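Local coordinates for uncharacterized protein PH0987 (Pyrococcus horikoshii, PDB 2PHC), which is of unknown function but belongs to the carboxyltransferase subdomain C and D family and is predicted to bind ATP and act as a hydrolase, at residues 39-44 with 68-73; 102-107 with 112-117; 135-140 with 204-209. All blocks are in the same frame, centred on the assembly; numbering follows the deposited sequence.

Contact 1: residues 39-44 with 68-73; sequences PEWLVE and SYLKRI
Trp41 meets Tyr69 in a T-shaped (edge-to-face) stack. The six-membered ring of Trp41 puts its edge to one face of Tyr69, with the planes at 87° and the centroids 4.9 Å apart. CZ2 of Trp41 leads, 3.4 Å from CD2 of Tyr69, and sits over the face, offset toward the rim. Trp41 reaches it with CG between the backbone N and the carbonyl carbon (chi1 50°). Tyr69 has CG anti to its own N (chi1 178°), which sends the ring out from the helix.

The other contacts are van der Waals. Pro39 CG packs against the hydroxyl end of the phenol, 3.4 Å from Tyr69 OH, and the two side chains cross at about a right angle. Within its own segment, Pro39 CB lies over one face of the Trp41 ring. Leu70 CD2 adds a looser touch on the Trp41 edge, 4.4 Å from CH2 of Trp41. Tyr69 OH is buried here and has no polar partner in the model. Replacing Tyr69 by an alanine would probably leave the Trp41 edge without its facing ring and open a gap beside Pro39.

Residues 39-42 form a type I beta turn (Leu42 N to Pro39 O), leading from helix 21-37 into the outermost strand 42-48. Tyr69 and Leu70 belong to helix 63-82 and also touch Glu37 and Ile34 of helix 21-37. Trp41 leans on Tyr56 of strand 51-56.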
loop_
_atom_site.group_PDB
_atom_site.type_symbol
_atom_site.label_atom_id
_atom_site.label_comp_id
_atom_site.label_asym_id
_atom_site.label_seq_id
_atom_site.Cartn_x
_atom_site.Cartn_y
_atom_site.Cartn_z
ATOM N N PRO A 39 -17.600 14.374 -17.631
ATOM C CA PRO A 39 -18.020 15.748 -17.734
ATOM C C PRO A 39 -17.967 16.278 -19.170
ATOM O O PRO A 39 -17.120 15.932 -19.958
ATOM C CB PRO A 39 -17.086 16.469 -16.783
ATOM C CG PRO A 39 -15.971 15.615 -16.629
ATOM C CD PRO A 39 -16.353 14.248 -16.889
ATOM N N GLU A 40 -18.928 17.119 -19.470
ATOM C CA GLU A 40 -19.257 17.588 -20.814
ATOM C C GLU A 40 -18.134 18.415 -21.381
ATOM O O GLU A 40 -17.998 18.509 -22.586
ATOM C CB GLU A 40 -20.621 18.379 -20.840
ATOM C CG GLU A 40 -21.792 17.498 -21.364
ATOM C CD GLU A 40 -23.189 18.206 -21.532
ATOM O OE1 GLU A 40 -24.170 17.473 -21.916
ATOM O OE2 GLU A 40 -23.292 19.459 -21.276
ATOM N N TRP A 41 -17.316 18.956 -20.493
ATOM C CA TRP A 41 -16.165 19.760 -20.866
ATOM C C TRP A 41 -14.870 18.991 -21.152
ATOM O O TRP A 41 -13.856 19.640 -21.462
ATOM C CB TRP A 41 -15.891 20.841 -19.846
ATOM C CG TRP A 41 -15.823 20.388 -18.419
ATOM C CD1 TRP A 41 -16.798 20.529 -17.462
ATOM C CD2 TRP A 41 -14.690 19.744 -17.742
ATOM N NE1 TRP A 41 -16.360 20.006 -16.241
ATOM C CE2 TRP A 41 -15.083 19.518 -16.385
ATOM C CE3 TRP A 41 -13.406 19.312 -18.159
ATOM C CZ2 TRP A 41 -14.231 18.898 -15.443
ATOM C CZ3 TRP A 41 -12.567 18.665 -17.202
ATOM C CH2 TRP A 41 -12.997 18.471 -15.874
ATOM N N LEU A 42 -14.919 17.653 -21.072
ATOM C CA LEU A 42 -13.690 16.765 -21.129
ATOM C C LEU A 42 -13.173 16.639 -22.532
ATOM O O LEU A 42 -13.909 16.187 -23.439
ATOM C CB LEU A 42 -13.901 15.297 -20.594
ATOM C CG LEU A 42 -12.571 14.472 -20.504
ATOM C CD1 LEU A 42 -11.551 15.224 -19.621
ATOM C CD2 LEU A 42 -12.804 13.055 -19.959
ATOM N N VAL A 43 -11.913 16.956 -22.721
ATOM C CA VAL A 43 -11.359 16.605 -24.019
ATOM C C VAL A 43 -10.467 15.282 -24.028
ATOM O O VAL A 43 -10.792 14.303 -24.693
ATOM C CB VAL A 43 -10.794 17.861 -24.672
ATOM C CG1 VAL A 43 -9.852 17.543 -25.872
ATOM C CG2 VAL A 43 -11.982 18.826 -25.042
ATOM N N GLU A 44 -9.423 15.265 -23.195
ATOM C CA GLU A 44 -8.481 14.214 -23.209
ATOM C C GLU A 44 -7.986 13.983 -21.758
ATOM O O GLU A 44 -8.012 14.889 -20.925
ATOM C CB GLU A 44 -7.308 14.603 -24.128
ATOM C CG GLU A 44 -6.234 13.490 -24.315
ATOM C CD GLU A 44 -5.446 13.540 -25.654
ATOM O OE1 GLU A 44 -5.124 12.408 -26.158
ATOM O OE2 GLU A 44 -5.119 14.661 -26.173
ATOM N N SER A 68 -11.595 23.486 -9.957
ATOM C CA SER A 68 -12.348 23.168 -8.742
ATOM C C SER A 68 -12.787 21.762 -8.807
ATOM O O SER A 68 -12.626 21.056 -7.828
ATOM C CB SER A 68 -13.589 24.098 -8.509
ATOM O OG SER A 68 -13.160 25.452 -8.255
ATOM N N TYR A 69 -13.355 21.359 -9.938
ATOM C CA TYR A 69 -13.864 20.027 -10.104
ATOM C C TYR A 69 -12.789 18.908 -9.886
ATOM O O TYR A 69 -13.129 17.774 -9.462
ATOM C CB TYR A 69 -14.342 19.951 -11.555
ATOM C CG TYR A 69 -14.887 18.601 -12.001
ATOM C CD1 TYR A 69 -16.262 18.423 -12.171
ATOM C CD2 TYR A 69 -14.022 17.506 -12.295
ATOM C CE1 TYR A 69 -16.779 17.225 -12.615
ATOM C CE2 TYR A 69 -14.536 16.271 -12.752
ATOM C CZ TYR A 69 -15.927 16.147 -12.860
ATOM O OH TYR A 69 -16.520 14.981 -13.307
ATOM N N LEU A 70 -11.525 19.213 -10.202
ATOM C CA LEU A 70 -10.507 18.181 -10.281
ATOM C C LEU A 70 -10.049 18.077 -8.862
ATOM O O LEU A 70 -9.682 17.008 -8.417
ATOM C CB LEU A 70 -9.347 18.547 -11.213
ATOM C CG LEU A 70 -9.539 18.503 -12.729
ATOM C CD1 LEU A 70 -8.199 19.029 -13.443
ATOM C CD2 LEU A 70 -9.861 17.105 -13.137
ATOM N N LYS A 71 -10.143 19.205 -8.148
ATOM C CA LYS A 71 -9.795 19.221 -6.754
ATOM C C LYS A 71 -10.798 18.329 -5.993
ATOM O O LYS A 71 -10.424 17.684 -5.032
ATOM C CB LYS A 71 -9.781 20.661 -6.229
ATOM C CG LYS A 71 -8.437 21.309 -6.183
ATOM C CD LYS A 71 -8.590 22.824 -6.183
ATOM C CE LYS A 71 -7.201 23.492 -6.496
ATOM N NZ LYS A 71 -7.075 24.964 -6.191
ATOM N N ARG A 72 -12.042 18.261 -6.489
ATOM C CA ARG A 72 -13.182 17.642 -5.781
ATOM C C ARG A 72 -13.234 16.154 -6.070
ATOM O O ARG A 72 -13.390 15.338 -5.189
ATOM C CB ARG A 72 -14.483 18.340 -6.176
ATOM C CG ARG A 72 -14.310 19.917 -5.874
ATOM C CD ARG A 72 -15.460 20.754 -6.186
ATOM N NE ARG A 72 -16.108 20.427 -7.459
ATOM C CZ ARG A 72 -16.950 21.248 -8.097
ATOM N NH1 ARG A 72 -17.248 22.441 -7.558
ATOM N NH2 ARG A 72 -17.502 20.858 -9.242
ATOM N N ILE A 73 -13.074 15.822 -7.324
ATOM C CA ILE A 73 -12.910 14.429 -7.694
ATOM C C ILE A 73 -11.631 13.759 -7.060
ATOM O O ILE A 73 -11.747 12.689 -6.594
ATOM C CB ILE A 73 -13.199 14.282 -9.233
ATOM C CG1 ILE A 73 -13.482 12.826 -9.633
ATOM C CG2 ILE A 73 -12.119 14.871 -10.068
ATOM C CD1 ILE A 73 -14.361 12.786 -10.766
#

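Contact 2: residues 102-107 with 112-117; sequences FVAQYN and DDVIEI
Val103, Ala104 and Val114 make this contact without any ring or other flat group between them. The flat groups of the first helix are engaged away from the second. The Phe102 ring makes a cation-pi contact with Arg180. The Asn107 amide turns back on its own helix: ND2 donates to Val103 O at 2.8 Å, with an N-H...O angle of 136°. That carbonyl oxygen lies 27° out of the amide plane, so the bond is neither straight nor flat. ND2 also bonds to Ala145 O, and weakly to Thr146 OG1, which helps fix how the amide is turned.

Across the contact, Val114 does most of the work from helix 111-119. Its CG2 branch lies beside the Ala104 backbone, 3.5 Å from Ala104 CA. The same methyl is 3.8 Å from Ala104 CB. The CG1 branch of Val114 is anti to the backbone N (chi1 175°) and meets Val103 CG1 at 4.1 Å. The Val103 and Val114 side chains cross at about a right angle.

Ala104 and Val114 have the closest CA atoms of the two segments, 6.0 Å apart. The small alanine side chain is consistent with so near an approach between two consecutive helices joined by a short turn. Val103 also reaches Ile182 of strand 180-184, and Val114 touches Ile100 in the first helix.

The join is purely apolar, made of buried methyl groups and a helix backbone. It therefore probably depends on close fit rather than on charge or polar bonding.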
loop_
_atom_site.group_PDB
_atom_site.type_symbol
_atom_site.label_atom_id
_atom_site.label_comp_id
_atom_site.label_asym_id
_atom_site.label_seq_id
_atom_site.Cartn_x
_atom_site.Cartn_y
_atom_site.Cartn_z
ATOM N N PHE A 102 19.510 -9.023 8.261
ATOM C CA PHE A 102 19.943 -9.678 7.002
ATOM C C PHE A 102 19.217 -9.055 5.795
ATOM O O PHE A 102 19.758 -8.989 4.640
ATOM C CB PHE A 102 19.660 -11.180 7.101
ATOM C CG PHE A 102 19.861 -11.925 5.807
ATOM C CD1 PHE A 102 21.003 -12.728 5.600
ATOM C CD2 PHE A 102 18.893 -11.855 4.778
ATOM C CE1 PHE A 102 21.180 -13.382 4.421
ATOM C CE2 PHE A 102 19.128 -12.480 3.567
ATOM C CZ PHE A 102 20.231 -13.271 3.387
ATOM N N VAL A 103 17.970 -8.625 6.011
ATOM C CA VAL A 103 17.169 -8.015 4.892
ATOM C C VAL A 103 17.842 -6.737 4.432
ATOM O O VAL A 103 18.040 -6.556 3.265
ATOM C CB VAL A 103 15.701 -7.654 5.260
ATOM C CG1 VAL A 103 15.076 -6.814 4.093
ATOM C CG2 VAL A 103 14.903 -8.913 5.556
ATOM N N ALA A 104 18.158 -5.887 5.417
ATOM C CA ALA A 104 18.947 -4.663 5.264
ATOM C C ALA A 104 20.231 -4.977 4.546
ATOM O O ALA A 104 20.510 -4.552 3.443
ATOM C CB ALA A 104 19.236 -4.160 6.657
ATOM N N GLN A 105 21.004 -5.836 5.137
ATOM C CA GLN A 105 22.333 -6.093 4.620
ATOM C C GLN A 105 22.306 -6.693 3.271
ATOM O O GLN A 105 23.116 -6.297 2.441
ATOM C CB GLN A 105 23.070 -6.971 5.655
ATOM C CG GLN A 105 24.335 -7.668 5.139
ATOM C CD GLN A 105 25.384 -7.779 6.228
ATOM O OE1 GLN A 105 25.038 -8.011 7.433
ATOM N NE2 GLN A 105 26.694 -7.576 5.827
ATOM N N TYR A 106 21.410 -7.666 2.994
ATOM C CA TYR A 106 21.280 -8.274 1.606
ATOM C C TYR A 106 20.930 -7.184 0.578
ATOM O O TYR A 106 21.185 -7.289 -0.584
ATOM C CB TYR A 106 20.194 -9.395 1.654
ATOM C CG TYR A 106 19.981 -10.231 0.405
ATOM C CD1 TYR A 106 20.577 -11.464 0.305
ATOM C CD2 TYR A 106 19.142 -9.819 -0.667
ATOM C CE1 TYR A 106 20.415 -12.273 -0.830
ATOM C CE2 TYR A 106 18.937 -10.685 -1.822
ATOM C CZ TYR A 106 19.603 -11.886 -1.856
ATOM O OH TYR A 106 19.551 -12.761 -2.912
ATOM N N ASN A 107 20.398 -6.054 1.026
ATOM C CA ASN A 107 19.937 -5.029 0.061
ATOM C C ASN A 107 20.694 -3.736 0.158
ATOM O O ASN A 107 20.545 -2.893 -0.702
ATOM C CB ASN A 107 18.403 -4.810 0.203
ATOM C CG ASN A 107 17.642 -6.003 -0.279
ATOM O OD1 ASN A 107 17.749 -6.363 -1.446
ATOM N ND2 ASN A 107 16.988 -6.708 0.639
ATOM N N ASP A 112 16.712 0.973 9.800
ATOM C CA ASP A 112 15.717 2.060 9.747
ATOM C C ASP A 112 15.104 2.273 8.314
ATOM O O ASP A 112 13.922 2.621 8.205
ATOM C CB ASP A 112 16.356 3.396 10.196
ATOM C CG ASP A 112 16.422 3.558 11.727
ATOM O OD1 ASP A 112 16.075 2.573 12.476
ATOM O OD2 ASP A 112 16.806 4.699 12.164
ATOM N N ASP A 113 15.936 2.109 7.268
ATOM C CA ASP A 113 15.562 2.169 5.865
ATOM C C ASP A 113 14.613 1.024 5.460
ATOM O O ASP A 113 13.645 1.271 4.799
ATOM C CB ASP A 113 16.780 2.137 4.938
ATOM C CG ASP A 113 17.671 3.435 5.025
ATOM O OD1 ASP A 113 17.206 4.534 5.465
ATOM O OD2 ASP A 113 18.864 3.329 4.623
ATOM N N VAL A 114 14.937 -0.218 5.802
ATOM C CA VAL A 114 13.987 -1.331 5.690
ATOM C C VAL A 114 12.626 -0.936 6.280
ATOM O O VAL A 114 11.599 -1.077 5.624
ATOM C CB VAL A 114 14.521 -2.663 6.326
ATOM C CG1 VAL A 114 13.408 -3.825 6.315
ATOM C CG2 VAL A 114 15.776 -3.103 5.584
ATOM N N ILE A 115 12.632 -0.417 7.502
ATOM C CA ILE A 115 11.384 -0.041 8.183
ATOM C C ILE A 115 10.494 1.023 7.434
ATOM O O ILE A 115 9.252 0.924 7.462
ATOM C CB ILE A 115 11.701 0.400 9.587
ATOM C CG1 ILE A 115 12.317 -0.758 10.395
ATOM C CG2 ILE A 115 10.490 0.992 10.296
ATOM C CD1 ILE A 115 12.494 -0.357 11.930
ATOM N N GLU A 116 11.149 2.021 6.797
ATOM C CA GLU A 116 10.510 3.125 6.082
ATOM C C GLU A 116 10.003 2.629 4.751
ATOM O O GLU A 116 8.904 2.954 4.357
ATOM C CB GLU A 116 11.515 4.277 5.820
ATOM C CG GLU A 116 11.231 5.189 4.584
ATOM C CD GLU A 116 10.246 6.343 4.901
ATOM O OE1 GLU A 116 10.257 6.804 6.099
ATOM O OE2 GLU A 116 9.462 6.781 3.969
ATOM N N ILE A 117 10.824 1.820 4.078
ATOM C CA ILE A 117 10.544 1.257 2.780
ATOM C C ILE A 117 9.442 0.234 2.859
ATOM O O ILE A 117 8.530 0.265 2.042
ATOM C CB ILE A 117 11.788 0.675 2.203
ATOM C CG1 ILE A 117 12.794 1.816 1.992
ATOM C CG2 ILE A 117 11.545 -0.077 0.862
ATOM C CD1 ILE A 117 14.169 1.291 1.508
#

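Contact 3: residues 135-140 with 204-209; sequences AYLGGM and DYVKFV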
loop_
_atom_site.group_PDB
_atom_site.type_symbol
_atom_site.label_atom_id
_atom_site.label_comp_id
_atom_site.label_asym_id
_atom_site.label_seq_id
_atom_site.Cartn_x
_atom_site.Cartn_y
_atom_site.Cartn_z
ATOM N N ALA A 135 -1.916 -13.764 5.403
ATOM C CA ALA A 135 -2.320 -12.730 4.463
ATOM C C ALA A 135 -1.210 -12.391 3.495
ATOM O O ALA A 135 -0.072 -12.152 3.873
ATOM C CB ALA A 135 -2.712 -11.519 5.190
ATOM N N TYR A 136 -1.567 -12.332 2.226
ATOM C CA TYR A 136 -0.598 -12.266 1.175
ATOM C C TYR A 136 -0.878 -10.951 0.589
ATOM O O TYR A 136 -2.056 -10.639 0.366
ATOM C CB TYR A 136 -0.898 -13.297 0.123
ATOM C CG TYR A 136 -0.638 -14.711 0.507
ATOM C CD1 TYR A 136 0.546 -15.377 0.077
ATOM C CD2 TYR A 136 -1.614 -15.439 1.147
ATOM C CE1 TYR A 136 0.744 -16.701 0.354
ATOM C CE2 TYR A 136 -1.435 -16.750 1.402
ATOM C CZ TYR A 136 -0.226 -17.378 1.016
ATOM O OH TYR A 136 -0.062 -18.727 1.308
ATOM N N LEU A 137 0.171 -10.184 0.318
ATOM C CA LEU A 137 0.027 -8.729 0.006
ATOM C C LEU A 137 0.818 -8.439 -1.240
ATOM O O LEU A 137 1.652 -9.261 -1.621
ATOM C CB LEU A 137 0.497 -7.761 1.101
ATOM C CG LEU A 137 -0.037 -7.870 2.493
ATOM C CD1 LEU A 137 0.724 -6.851 3.325
ATOM C CD2 LEU A 137 -1.575 -7.800 2.727
ATOM N N GLY A 138 0.441 -7.357 -1.951
ATOM C CA GLY A 138 1.012 -7.004 -3.185
ATOM C C GLY A 138 1.407 -5.583 -2.961
ATOM O O GLY A 138 0.842 -4.891 -2.149
ATOM N N GLY A 139 2.409 -5.130 -3.687
ATOM C CA GLY A 139 2.698 -3.699 -3.617
ATOM C C GLY A 139 4.059 -3.383 -2.974
ATOM O O GLY A 139 4.431 -2.281 -2.952
ATOM N N MET A 140 4.802 -4.379 -2.481
ATOM C CA MET A 140 6.074 -4.142 -1.786
ATOM C C MET A 140 7.094 -3.451 -2.654
ATOM O O MET A 140 7.420 -3.931 -3.768
ATOM C CB MET A 140 6.724 -5.508 -1.300
ATOM C CG MET A 140 7.862 -5.287 -0.177
ATOM S SD MET A 140 8.541 -6.749 0.475
ATOM C CE MET A 140 9.380 -7.275 -0.807
ATOM N N ASP A 204 -9.235 -5.078 0.068
ATOM C CA ASP A 204 -8.753 -4.073 1.037
ATOM C C ASP A 204 -7.269 -3.630 0.884
ATOM O O ASP A 204 -6.468 -4.317 0.275
ATOM C CB ASP A 204 -8.875 -4.639 2.448
ATOM C CG ASP A 204 -10.345 -4.883 2.875
ATOM O OD1 ASP A 204 -11.341 -4.541 2.150
ATOM O OD2 ASP A 204 -10.486 -5.413 3.982
ATOM N N TYR A 205 -6.929 -2.478 1.469
ATOM C CA TYR A 205 -5.545 -1.966 1.475
ATOM C C TYR A 205 -5.005 -1.965 2.887
ATOM O O TYR A 205 -5.758 -1.939 3.893
ATOM C CB TYR A 205 -5.377 -0.551 0.890
ATOM C CG TYR A 205 -6.067 -0.319 -0.446
ATOM C CD1 TYR A 205 -5.851 -1.139 -1.505
ATOM C CD2 TYR A 205 -6.999 0.726 -0.596
ATOM C CE1 TYR A 205 -6.554 -0.945 -2.773
ATOM C CE2 TYR A 205 -7.717 0.921 -1.814
ATOM C CZ TYR A 205 -7.469 0.111 -2.886
ATOM O OH TYR A 205 -8.108 0.326 -4.072
ATOM N N VAL A 206 -3.677 -2.053 2.996
ATOM C CA VAL A 206 -3.141 -2.101 4.341
ATOM C C VAL A 206 -2.042 -1.060 4.500
ATOM O O VAL A 206 -1.214 -0.930 3.647
ATOM C CB VAL A 206 -2.595 -3.527 4.746
ATOM C CG1 VAL A 206 -1.767 -3.378 6.037
ATOM C CG2 VAL A 206 -3.759 -4.644 4.937
ATOM N N LYS A 207 -2.025 -0.399 5.639
ATOM C CA LYS A 207 -0.994 0.533 5.912
ATOM C C LYS A 207 -0.321 -0.007 7.185
ATOM O O LYS A 207 -0.979 -0.133 8.207
ATOM C CB LYS A 207 -1.600 1.971 6.155
ATOM C CG LYS A 207 -0.510 3.116 6.359
ATOM C CD LYS A 207 0.655 3.054 5.343
ATOM C CE LYS A 207 1.680 4.313 5.330
ATOM N NZ LYS A 207 2.338 4.495 6.693
ATOM N N PHE A 208 0.958 -0.392 7.097
ATOM C CA PHE A 208 1.706 -0.783 8.294
ATOM C C PHE A 208 2.173 0.445 9.018
ATOM O O PHE A 208 2.537 1.422 8.396
ATOM C CB PHE A 208 2.865 -1.721 8.035
ATOM C CG PHE A 208 2.453 -3.046 7.427
ATOM C CD1 PHE A 208 1.729 -3.958 8.136
ATOM C CD2 PHE A 208 2.854 -3.380 6.159
ATOM C CE1 PHE A 208 1.396 -5.189 7.551
ATOM C CE2 PHE A 208 2.519 -4.586 5.571
ATOM C CZ PHE A 208 1.811 -5.470 6.290
ATOM N N VAL A 209 2.090 0.369 10.347
ATOM C CA VAL A 209 2.340 1.507 11.229
ATOM C C VAL A 209 3.368 1.079 12.271
ATOM O O VAL A 209 2.995 0.355 13.212
ATOM C CB VAL A 209 1.019 1.956 12.000
ATOM C CG1 VAL A 209 1.331 3.190 12.953
ATOM C CG2 VAL A 209 -0.131 2.285 11.037
#
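Leu137 and Phe208 point at each other from opposite directions. Leu137 CD1 comes to 3.4 Å from Phe208 CZ, the far end of the ring. The same methyl is 3.7 Å from Phe208 CE2. It approaches the ring obliquely, so this is a leucine methyl packed against the outer corner of a phenyl group. With CG anti to the carbonyl carbon (chi1 -61°), the Phe208 ring extends toward Leu137.

The other branch of Leu137 serves a second partner. Its CD2 lies 4.4 Å from Val206 CG2, a looser contact. Leu137 thus spreads its two methyls over two residues of the facing strand, Val206 and Phe208, which are two apart and both point inward. Val206 also uses CG1, which lies 3.9 Å above one face of the Phe208 ring, toward its rim. Phe208 is held further by the rings of His118 and Tyr123 and by Trp170, which also touches Leu137.

Strands 134-138 and 205-211 are not paired with each other. Strand 123-129 lies between them and runs antiparallel to both, and its Val125 touches Leu137 and Val206. All three touching residues are buried. The contact lies in the buried interior of a mixed sheet whose first and last strands also pair. This interior packing is consistent with the cyclophilin-like fold of the family.

Contacts 2 and 3 are buried, while contact 1 is only partly buried. Contact 3 lies deepest, its centre about 5 Å from the centre of the chain, against about 17 Å for contact 2 and 27 Å for contact 1. The three share no helix or strand. Contact 1 joins a turn and helix beside the four-stranded sheet. Contact 3 joins two non-adjacent strands of the seven-stranded sheet, and contact 2 pairs two helices packed near it. Contacts 1 and 2 are on opposite sides of the chain centre, their centres about 41 Å apart. Chemistry follows place: stacked rings at the outer site, small aliphatic groups between helices, and mixed aliphatic and aromatic packing within the sheet.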